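Local atomic coordinates of kojibiose phosphorylase (Gut metagenome, PDB entry 6W0P), a protein that belongs to glycoside hydrolase family 65, combining a beta-sandwich N-terminal domain, a helical central catalytic domain and a small C-terminal beta domain. Residues F91-I97 and K168-D174; F45-T49 and Q125-T129; F424-Y428 and L596-E600. The contacts are given in a common frame with arbitrary orientation. Residue numbers count along the deposited sequence, not the author numbering.

Overall arrangement
Contacts 1 and 2 both lie in the N-terminal beta-sandwich domain and interlock along the chain, their segments alternating as 45-49, 91-97, 125-129 and 168-174. Their centres are about 12 Å apart and they touch: Ile-94 N lies 3.2 Å from Asp-47 O, a probable hydrogen bond, and Ile-94 CG1 packs 3.5 Å from Glu-48 N. The loop 45-49 therefore bridges strand 94-98 of one sheet and strand 123-132 of the other. Contact 3 follows later in the sequence, within the helical catalytic domain, on the opposite side of the chain's centre. Its centre is about 50 Å from that of contact 1 and about 46 Å from that of contact 2.

Contact 1: F91-I97 and K168-D174; sequences FFKIRII and KLELHLD
Ile-94, Ile-96, Leu-169 and Leu-171 share one face of an antiparallel pairing and form its apolar centre. Leu-169 (chi1 t, chi2 p) brings CD1 to 3.8 Å from Ile-96 CG1 and 4.2 Å from Ile-94 CB, while Ile-94 (chi1 p) sets CG2 3.7 Å from Leu-171 CD2. This face packs on strands 152-161 and 245-256 of the opposing sheet, through Ile-157, Phe-159 and Ile-247. Beyond the pairing, Phe-91 CB meets Leu-173 CD2 at 3.6 Å.

Phe-91 and Phe-92 are not extended (phi/psi -106/7 and -108/-7); the strand starts at Ile-94. The axes of strands 94-97 and 168-174 approach to 4.6 Å at 169°. Ile-94/Leu-171 and Ile-96/Leu-169 are non-hydrogen-bonded pairs, CA-CA 4.7 and 4.8 Å; Arg-95/Glu-170 and Ile-97/Lys-168 are hydrogen-bonded pairs. Their bonds are Arg-95 N to Glu-170 O 2.9 Å, Glu-170 N to Arg-95 O 2.8 Å, Ile-97 N to Lys-168 O 3.0 Å and Lys-168 N to Ile-97 O 2.8 Å. His-172 N to Lys-93 O, 2.9 Å, extends the series.

On the other face, Glu-170 (chi1 m, chi2 t) collects the charges. Its OE2 takes Lys-168 NZ at 2.6 Å; its OE1 accepts His-172 NE2 at 3.1 Å and, weakly, Arg-95 NH1 at 3.3 Å; a water bridges Arg-95 NH1 (2.8 Å) and Glu-170 OE1 (2.6 Å). Arg-95 also pairs with Glu-102. Extended Lys-93 reaches Asp-174 OD2 weakly, NZ at 3.3 Å, while Asp-174 OD1 binds Asn-176 N. One face thus turns hydrocarbon to the opposing sheet; the other buries a carboxylate satisfied by Lys-168, Arg-95 and His-172.

Contact 2: F45-T49 and Q125-T129; sequences FFDET and QRTFT
This is a buried salt-bridge contact between the loop 45-49 and strand 123-132 of the larger sheet in the N-terminal beta-sandwich, made by side chains reaching across a gap. The nearest CA atoms, those of Phe-46 and Arg-126, are 8.7 Å apart. The 125-129 backbone is extended; Phe-46 has phi/psi -53/137, Asp-47 turns at -68/-55, and Glu-48 returns to -67/167.

Arg-126 (chi1 t, chi2 t, chi3 p) points at the loop and makes all the hydrogen bonds across the contact. Its NH1 donates to Glu-48 OE2 at 2.9 Å and its NH2 to Glu-48 OE1 at 2.6 Å, a bidentate pairing; NH2 also reaches Asp-47 OD2 at 2.9 Å. A water joins Arg-126 NE (2.8 Å) to Asp-47 OD2 (2.6 Å). Asp-47 OD1 has a second cation, Arg-143.

The guanidinium lies flat on the Phe-46 ring (chi1 m), planes at 12°; Arg-126 CZ lies 3.9 Å from the Phe-46 ring centroid, 31° off the ring normal, so this cation-pi stack is off-centre.

With both carboxylates at the guanidinium edge and the ring over one face, the geometry is that of a stacked arginine within a salt-bridge network, here between the layers of a beta-sandwich.

Contact 3: F424-Y428 and L596-E600; sequences FYAIY and LYMEE
An aromatic cluster of Tyr-425, Tyr-428 and Tyr-597 joins helix 418-434 to the turn between helices 590-596 and 603-613 in the catalytic domain, an (alpha/alpha)6 barrel. Tyr-425 and Tyr-428, three residues apart on the helix, are both chi1 t and point at the turn; residues 598-600 are 3-10, with Glu-600 N to Tyr-597 O 3.0 Å.

Among ring contacts, the Tyr-425 edge faces the Tyr-597 ring (chi1 m), offset, with centroids 5.4 Å apart and planes at 83°. Tyr-428 meets Tyr-597 obliquely, centroids 5.7 Å apart and planes at 36°, with CE2 of Tyr-428 3.7 Å from CE1 of Tyr-597. Lys-495 adds a cation-pi contact to Tyr-597.

In the apolar packing, Leu-596 CD2 makes a CH-pi contact over the Tyr-425 face, 4.2 Å from its centroid.

The polar links converge on Leu-596 O, which accepts a very short 2.3 Å hydrogen bond from Tyr-425 OH. One water donates to Leu-596 O (3.1 Å) and Glu-599 OE2 (2.6 Å) and accepts from Tyr-428 OH at 3.0 Å.

Contact 1: F91-I97 and K168-D174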
loop_
_atom_site.group_PDB
_atom_site.type_symbol
_atom_site.label_atom_id
_atom_site.label_comp_id
_atom_site.label_asym_id
_atom_site.label_seq_id
_atom_site.Cartn_x
_atom_site.Cartn_y
_atom_site.Cartn_z
ATOM N N PHE A 91 -27.439 -26.789 3.204
ATOM C CA PHE A 91 -28.170 -28.087 3.100
ATOM C C PHE A 91 -28.918 -28.384 4.401
ATOM O O PHE A 91 -29.457 -29.480 4.534
ATOM C CB PHE A 91 -27.225 -29.224 2.718
ATOM C CG PHE A 91 -25.991 -29.370 3.572
ATOM C CD1 PHE A 91 -26.071 -29.857 4.871
ATOM C CD2 PHE A 91 -24.739 -29.052 3.060
ATOM C CE1 PHE A 91 -24.933 -29.980 5.649
ATOM C CE2 PHE A 91 -23.601 -29.198 3.834
ATOM C CZ PHE A 91 -23.697 -29.667 5.122
ATOM N N PHE A 92 -28.940 -27.436 5.339
ATOM C CA PHE A 92 -29.680 -27.559 6.623
ATOM C C PHE A 92 -30.899 -26.635 6.613
ATOM O O PHE A 92 -31.728 -26.720 7.543
ATOM C CB PHE A 92 -28.761 -27.241 7.806
ATOM C CG PHE A 92 -27.778 -28.325 8.195
ATOM C CD1 PHE A 92 -28.126 -29.668 8.166
ATOM C CD2 PHE A 92 -26.520 -27.991 8.672
ATOM C CE1 PHE A 92 -27.226 -30.644 8.566
ATOM C CE2 PHE A 92 -25.627 -28.967 9.080
ATOM C CZ PHE A 92 -25.980 -30.291 9.024
ATOM N N LYS A 93 -31.020 -25.805 5.574
ATOM C CA LYS A 93 -32.086 -24.782 5.463
ATOM C C LYS A 93 -33.471 -25.435 5.485
ATOM O O LYS A 93 -33.722 -26.385 4.721
ATOM C CB LYS A 93 -31.951 -23.951 4.189
ATOM C CG LYS A 93 -32.956 -22.811 4.114
ATOM C CD LYS A 93 -32.634 -21.825 3.032
ATOM C CE LYS A 93 -33.801 -20.896 2.757
ATOM N NZ LYS A 93 -33.536 -20.020 1.597
ATOM N N ILE A 94 -34.339 -24.936 6.354
ATOM C CA ILE A 94 -35.779 -25.322 6.370
ATOM C C ILE A 94 -36.633 -24.057 6.354
ATOM O O ILE A 94 -36.096 -22.944 6.585
ATOM C CB ILE A 94 -36.120 -26.210 7.587
ATOM C CG1 ILE A 94 -36.085 -25.415 8.895
ATOM C CG2 ILE A 94 -35.200 -27.418 7.636
ATOM C CD1 ILE A 94 -36.393 -26.236 10.129
ATOM N N ARG A 95 -37.931 -24.249 6.140
ATOM C CA ARG A 95 -38.956 -23.241 6.486
ATOM C C ARG A 95 -40.076 -23.956 7.228
ATOM O O ARG A 95 -40.533 -25.035 6.772
ATOM C CB ARG A 95 -39.435 -22.495 5.240
ATOM C CG ARG A 95 -38.336 -21.653 4.617
ATOM C CD ARG A 95 -38.791 -20.940 3.365
ATOM N NE ARG A 95 -39.593 -19.776 3.675
ATOM C CZ ARG A 95 -40.671 -19.375 2.991
ATOM N NH1 ARG A 95 -41.131 -20.078 1.965
ATOM N NH2 ARG A 95 -41.315 -18.284 3.369
ATOM N N ILE A 96 -40.509 -23.362 8.335
ATOM C CA ILE A 96 -41.673 -23.877 9.094
ATOM C C ILE A 96 -42.752 -22.791 9.136
ATOM O O ILE A 96 -42.437 -21.645 9.490
ATOM C CB ILE A 96 -41.219 -24.367 10.475
ATOM C CG1 ILE A 96 -40.173 -25.474 10.332
ATOM C CG2 ILE A 96 -42.425 -24.819 11.284
ATOM C CD1 ILE A 96 -39.597 -25.975 11.647
ATOM N N ILE A 97 -43.976 -23.161 8.732
ATOM C CA ILE A 97 -45.186 -22.282 8.702
ATOM C C ILE A 97 -46.317 -22.985 9.462
ATOM O O ILE A 97 -46.586 -24.157 9.182
ATOM C CB ILE A 97 -45.581 -21.925 7.256
ATOM C CG1 ILE A 97 -44.387 -21.385 6.466
ATOM C CG2 ILE A 97 -46.763 -20.958 7.225
ATOM C CD1 ILE A 97 -43.612 -22.455 5.735
ATOM N N LYS A 168 -46.601 -26.633 7.976
ATOM C CA LYS A 168 -45.860 -26.899 6.732
ATOM C C LYS A 168 -44.367 -26.904 7.048
ATOM O O LYS A 168 -43.917 -26.000 7.751
ATOM C CB LYS A 168 -46.190 -25.843 5.681
ATOM C CG LYS A 168 -45.866 -26.295 4.269
ATOM C CD LYS A 168 -45.450 -25.184 3.333
ATOM C CE LYS A 168 -44.963 -25.755 2.017
ATOM N NZ LYS A 168 -44.921 -24.717 0.964
ATOM N N LEU A 169 -43.642 -27.899 6.548
ATOM C CA LEU A 169 -42.169 -27.982 6.650
ATOM C C LEU A 169 -41.617 -28.042 5.234
ATOM O O LEU A 169 -42.149 -28.859 4.443
ATOM C CB LEU A 169 -41.798 -29.225 7.456
ATOM C CG LEU A 169 -40.323 -29.613 7.462
ATOM C CD1 LEU A 169 -39.468 -28.595 8.204
ATOM C CD2 LEU A 169 -40.165 -30.975 8.081
ATOM N N GLU A 170 -40.664 -27.159 4.922
ATOM C CA GLU A 170 -39.883 -27.161 3.659
ATOM C C GLU A 170 -38.425 -27.514 4.001
ATOM O O GLU A 170 -37.867 -26.840 4.860
ATOM C CB GLU A 170 -39.957 -25.799 2.968
ATOM C CG GLU A 170 -41.369 -25.356 2.611
ATOM C CD GLU A 170 -41.489 -23.991 1.935
ATOM O OE1 GLU A 170 -40.455 -23.306 1.760
ATOM O OE2 GLU A 170 -42.617 -23.601 1.599
ATOM N N LEU A 171 -37.858 -28.535 3.358
ATOM C CA LEU A 171 -36.405 -28.817 3.360
ATOM C C LEU A 171 -35.793 -28.261 2.068
ATOM O O LEU A 171 -36.267 -28.632 0.965
ATOM C CB LEU A 171 -36.144 -30.323 3.489
ATOM C CG LEU A 171 -36.831 -31.055 4.640
ATOM C CD1 LEU A 171 -36.273 -32.460 4.751
ATOM C CD2 LEU A 171 -36.673 -30.313 5.956
ATOM N N HIS A 172 -34.754 -27.433 2.216
ATOM C CA HIS A 172 -34.052 -26.755 1.097
ATOM C C HIS A 172 -32.606 -27.257 0.973
ATOM O O HIS A 172 -31.944 -27.462 2.019
ATOM C CB HIS A 172 -34.063 -25.243 1.311
ATOM C CG HIS A 172 -35.407 -24.600 1.324
ATOM N ND1 HIS A 172 -35.647 -23.400 0.680
ATOM C CD2 HIS A 172 -36.561 -24.938 1.934
ATOM C CE1 HIS A 172 -36.894 -23.034 0.888
ATOM N NE2 HIS A 172 -37.475 -23.962 1.646
ATOM N N LEU A 173 -32.134 -27.431 -0.262
ATOM C CA LEU A 173 -30.714 -27.231 -0.641
ATOM C C LEU A 173 -30.650 -25.908 -1.404
ATOM O O LEU A 173 -31.304 -25.809 -2.462
ATOM C CB LEU A 173 -30.208 -28.386 -1.509
ATOM C CG LEU A 173 -30.509 -29.787 -0.993
ATOM C CD1 LEU A 173 -30.006 -30.814 -1.987
ATOM C CD2 LEU A 173 -29.891 -30.023 0.383
ATOM N N ASP A 174 -29.934 -24.930 -0.855
ATOM C CA ASP A 174 -29.907 -23.522 -1.322
ATOM C C ASP A 174 -28.482 -23.187 -1.742
ATOM O O ASP A 174 -27.631 -23.061 -0.838
ATOM C CB ASP A 174 -30.382 -22.561 -0.223
ATOM C CG ASP A 174 -30.253 -21.099 -0.616
ATOM O OD1 ASP A 174 -29.930 -20.864 -1.795
ATOM O OD2 ASP A 174 -30.480 -20.200 0.249
HETATM O O HOH W 1 -39.880 -21.559 -0.033
#

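Contact 2: F45-T49 and Q125-T129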
loop_
_atom_site.group_PDB
_atom_site.type_symbol
_atom_site.label_atom_id
_atom_site.label_comp_id
_atom_site.label_asym_id
_atom_site.label_seq_id
_atom_site.Cartn_x
_atom_site.Cartn_y
_atom_site.Cartn_z
ATOM N N PHE A 45 -25.610 -21.704 12.289
ATOM C CA PHE A 45 -26.708 -20.826 11.854
ATOM C C PHE A 45 -27.989 -21.637 12.041
ATOM O O PHE A 45 -27.950 -22.854 11.877
ATOM C CB PHE A 45 -26.495 -20.335 10.423
ATOM C CG PHE A 45 -26.471 -21.430 9.390
ATOM C CD1 PHE A 45 -27.650 -21.921 8.856
ATOM C CD2 PHE A 45 -25.273 -21.977 8.974
ATOM C CE1 PHE A 45 -27.628 -22.940 7.911
ATOM C CE2 PHE A 45 -25.250 -23.008 8.049
ATOM C CZ PHE A 45 -26.425 -23.484 7.514
ATOM N N PHE A 46 -29.048 -20.957 12.459
ATOM C CA PHE A 46 -30.431 -21.479 12.545
ATOM C C PHE A 46 -30.838 -22.084 11.205
ATOM O O PHE A 46 -30.574 -21.487 10.152
ATOM C CB PHE A 46 -31.399 -20.367 12.967
ATOM C CG PHE A 46 -31.251 -19.928 14.402
ATOM C CD1 PHE A 46 -30.327 -20.529 15.250
ATOM C CD2 PHE A 46 -32.070 -18.942 14.921
ATOM C CE1 PHE A 46 -30.220 -20.146 16.582
ATOM C CE2 PHE A 46 -31.953 -18.553 16.246
ATOM C CZ PHE A 46 -31.037 -19.161 17.078
ATOM N N ASP A 47 -31.489 -23.241 11.271
ATOM C CA ASP A 47 -31.991 -23.987 10.088
ATOM C C ASP A 47 -33.121 -23.164 9.469
ATOM O O ASP A 47 -33.011 -22.831 8.295
ATOM C CB ASP A 47 -32.451 -25.378 10.505
ATOM C CG ASP A 47 -31.453 -26.024 11.443
ATOM O OD1 ASP A 47 -30.615 -26.786 10.942
ATOM O OD2 ASP A 47 -31.506 -25.728 12.666
ATOM N N GLU A 48 -34.125 -22.822 10.267
ATOM C CA GLU A 48 -35.327 -22.064 9.832
ATOM C C GLU A 48 -34.905 -20.646 9.457
ATOM O O GLU A 48 -33.780 -20.268 9.801
ATOM C CB GLU A 48 -36.398 -22.041 10.930
ATOM C CG GLU A 48 -36.052 -21.176 12.143
ATOM C CD GLU A 48 -35.105 -21.784 13.172
ATOM O OE1 GLU A 48 -34.629 -22.901 12.937
ATOM O OE2 GLU A 48 -34.837 -21.134 14.198
ATOM N N THR A 49 -35.790 -19.896 8.800
ATOM C CA THR A 49 -35.622 -18.435 8.546
ATOM C C THR A 49 -35.228 -17.717 9.850
ATOM O O THR A 49 -35.866 -17.933 10.884
ATOM C CB THR A 49 -36.900 -17.856 7.926
ATOM O OG1 THR A 49 -37.044 -18.468 6.644
ATOM C CG2 THR A 49 -36.881 -16.350 7.792
ATOM N N GLN A 125 -27.683 -29.810 18.741
ATOM C CA GLN A 125 -29.120 -29.925 19.061
ATOM C C GLN A 125 -29.609 -28.557 19.514
ATOM O O GLN A 125 -28.953 -27.927 20.367
ATOM C CB GLN A 125 -29.350 -30.984 20.139
ATOM C CG GLN A 125 -30.664 -31.722 20.006
ATOM C CD GLN A 125 -30.863 -32.732 21.108
ATOM O OE1 GLN A 125 -30.965 -32.374 22.282
ATOM N NE2 GLN A 125 -30.927 -34.008 20.738
ATOM N N ARG A 126 -30.728 -28.134 18.949
ATOM C CA ARG A 126 -31.418 -26.886 19.330
ATOM C C ARG A 126 -32.864 -27.264 19.625
ATOM O O ARG A 126 -33.483 -27.912 18.758
ATOM C CB ARG A 126 -31.236 -25.840 18.228
ATOM C CG ARG A 126 -31.325 -24.399 18.711
ATOM C CD ARG A 126 -30.888 -23.421 17.637
ATOM N NE ARG A 126 -31.360 -23.837 16.319
ATOM C CZ ARG A 126 -32.364 -23.278 15.637
ATOM N NH1 ARG A 126 -33.022 -22.238 16.121
ATOM N NH2 ARG A 126 -32.706 -23.771 14.455
ATOM N N THR A 127 -33.341 -26.918 20.822
ATOM C CA THR A 127 -34.726 -27.165 21.297
ATOM C C THR A 127 -35.367 -25.810 21.650
ATOM O O THR A 127 -34.668 -24.934 22.165
ATOM C CB THR A 127 -34.692 -28.168 22.459
ATOM O OG1 THR A 127 -34.043 -29.375 22.029
ATOM C CG2 THR A 127 -36.066 -28.490 22.995
ATOM N N PHE A 128 -36.643 -25.610 21.330
ATOM C CA PHE A 128 -37.408 -24.417 21.770
ATOM C C PHE A 128 -38.900 -24.703 21.606
ATOM O O PHE A 128 -39.281 -25.621 20.842
ATOM C CB PHE A 128 -36.937 -23.177 21.006
ATOM C CG PHE A 128 -36.932 -23.366 19.513
ATOM C CD1 PHE A 128 -38.061 -23.105 18.768
ATOM C CD2 PHE A 128 -35.809 -23.840 18.861
ATOM C CE1 PHE A 128 -38.068 -23.316 17.401
ATOM C CE2 PHE A 128 -35.816 -24.050 17.494
ATOM C CZ PHE A 128 -36.951 -23.802 16.767
ATOM N N THR A 129 -39.732 -23.971 22.344
ATOM C CA THR A 129 -41.204 -24.080 22.214
ATOM C C THR A 129 -41.733 -22.820 21.519
ATOM O O THR A 129 -41.549 -21.710 22.040
ATOM C CB THR A 129 -41.868 -24.412 23.550
ATOM O OG1 THR A 129 -41.277 -25.631 24.021
ATOM C CG2 THR A 129 -43.367 -24.568 23.411
HETATM O O HOH W 2 -29.994 -25.820 14.822
#

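Contact 3: F424-Y428 and L596-E600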
loop_
_atom_site.group_PDB
_atom_site.type_symbol
_atom_site.label_atom_id
_atom_site.label_comp_id
_atom_site.label_asym_id
_atom_site.label_seq_id
_atom_site.Cartn_x
_atom_site.Cartn_y
_atom_site.Cartn_z
ATOM N N PHE A 424 9.956 -26.109 5.776
ATOM C CA PHE A 424 11.223 -26.813 6.105
ATOM C C PHE A 424 11.096 -27.412 7.518
ATOM O O PHE A 424 11.289 -28.641 7.687
ATOM C CB PHE A 424 12.441 -25.902 6.012
ATOM C CG PHE A 424 13.437 -26.206 7.102
ATOM C CD1 PHE A 424 14.070 -27.440 7.158
ATOM C CD2 PHE A 424 13.712 -25.280 8.089
ATOM C CE1 PHE A 424 14.929 -27.753 8.202
ATOM C CE2 PHE A 424 14.584 -25.587 9.125
ATOM C CZ PHE A 424 15.193 -26.823 9.183
ATOM N N TYR A 425 10.723 -26.592 8.505
ATOM C CA TYR A 425 10.626 -27.026 9.922
ATOM C C TYR A 425 9.584 -28.142 10.100
ATOM O O TYR A 425 9.837 -29.015 10.911
ATOM C CB TYR A 425 10.304 -25.854 10.846
ATOM C CG TYR A 425 10.403 -26.214 12.298
ATOM C CD1 TYR A 425 11.614 -26.195 12.953
ATOM C CD2 TYR A 425 9.278 -26.591 13.021
ATOM C CE1 TYR A 425 11.712 -26.524 14.292
ATOM C CE2 TYR A 425 9.361 -26.936 14.355
ATOM C CZ TYR A 425 10.583 -26.902 14.998
ATOM O OH TYR A 425 10.679 -27.216 16.326
ATOM N N ALA A 426 8.424 -28.066 9.444
ATOM C CA ALA A 426 7.404 -29.137 9.476
ATOM C C ALA A 426 8.020 -30.451 8.978
ATOM O O ALA A 426 7.841 -31.464 9.667
ATOM C CB ALA A 426 6.180 -28.755 8.669
ATOM N N ILE A 427 8.740 -30.439 7.846
ATOM C CA ILE A 427 9.381 -31.670 7.299
ATOM C C ILE A 427 10.305 -32.239 8.376
ATOM O O ILE A 427 10.151 -33.443 8.714
ATOM C CB ILE A 427 10.108 -31.386 5.978
ATOM C CG1 ILE A 427 9.127 -31.131 4.833
ATOM C CG2 ILE A 427 11.083 -32.501 5.635
ATOM C CD1 ILE A 427 9.748 -30.382 3.666
ATOM N N TYR A 428 11.199 -31.401 8.907
ATOM C CA TYR A 428 12.157 -31.712 9.997
ATOM C C TYR A 428 11.432 -32.241 11.245
ATOM O O TYR A 428 11.825 -33.281 11.793
ATOM C CB TYR A 428 12.974 -30.464 10.316
ATOM C CG TYR A 428 13.744 -30.517 11.607
ATOM C CD1 TYR A 428 14.935 -31.220 11.716
ATOM C CD2 TYR A 428 13.292 -29.833 12.725
ATOM C CE1 TYR A 428 15.642 -31.264 12.911
ATOM C CE2 TYR A 428 13.996 -29.853 13.919
ATOM C CZ TYR A 428 15.170 -30.574 14.014
ATOM O OH TYR A 428 15.835 -30.558 15.212
ATOM N N LEU A 596 11.386 -23.114 18.801
ATOM C CA LEU A 596 11.334 -24.198 17.773
ATOM C C LEU A 596 12.546 -25.122 17.941
ATOM O O LEU A 596 12.528 -26.265 17.404
ATOM C CB LEU A 596 11.269 -23.615 16.358
ATOM C CG LEU A 596 10.014 -22.811 16.001
ATOM C CD1 LEU A 596 10.171 -22.193 14.616
ATOM C CD2 LEU A 596 8.745 -23.669 16.057
ATOM N N TYR A 597 13.561 -24.630 18.642
ATOM C CA TYR A 597 14.864 -25.299 18.874
ATOM C C TYR A 597 15.261 -25.186 20.350
ATOM O O TYR A 597 16.481 -25.049 20.654
ATOM C CB TYR A 597 15.899 -24.699 17.923
ATOM C CG TYR A 597 15.731 -25.138 16.495
ATOM C CD1 TYR A 597 16.104 -26.404 16.066
ATOM C CD2 TYR A 597 15.201 -24.264 15.570
ATOM C CE1 TYR A 597 15.939 -26.792 14.743
ATOM C CE2 TYR A 597 15.037 -24.629 14.247
ATOM C CZ TYR A 597 15.404 -25.892 13.831
ATOM O OH TYR A 597 15.215 -26.173 12.513
ATOM N N MET A 598 14.281 -25.284 21.249
ATOM C CA MET A 598 14.461 -25.130 22.725
ATOM C C MET A 598 15.557 -26.088 23.224
ATOM O O MET A 598 16.280 -25.722 24.172
ATOM C CB MET A 598 13.151 -25.401 23.479
ATOM C CG MET A 598 12.580 -26.806 23.269
ATOM S SD MET A 598 11.091 -27.174 24.245
ATOM C CE MET A 598 10.049 -25.770 23.840
ATOM N N GLU A 599 15.695 -27.264 22.594
ATOM C CA GLU A 599 16.663 -28.315 23.029
ATOM C C GLU A 599 18.117 -27.828 22.901
ATOM O O GLU A 599 18.953 -28.365 23.615
ATOM C CB GLU A 599 16.434 -29.650 22.304
ATOM C CG GLU A 599 16.937 -29.727 20.859
ATOM C CD GLU A 599 15.919 -29.324 19.806
ATOM O OE1 GLU A 599 14.848 -28.739 20.190
ATOM O OE2 GLU A 599 16.190 -29.565 18.601
ATOM N N GLU A 600 18.431 -26.841 22.058
ATOM C CA GLU A 600 19.824 -26.383 21.791
ATOM C C GLU A 600 20.214 -25.198 22.680
ATOM O O GLU A 600 21.403 -24.803 22.645
ATOM C CB GLU A 600 19.969 -25.962 20.331
ATOM C CG GLU A 600 20.036 -27.144 19.391
ATOM C CD GLU A 600 19.634 -26.834 17.967
ATOM O OE1 GLU A 600 19.733 -25.647 17.562
ATOM O OE2 GLU A 600 19.217 -27.786 17.276
HETATM O O HOH W 3 14.188 -28.914 17.140
#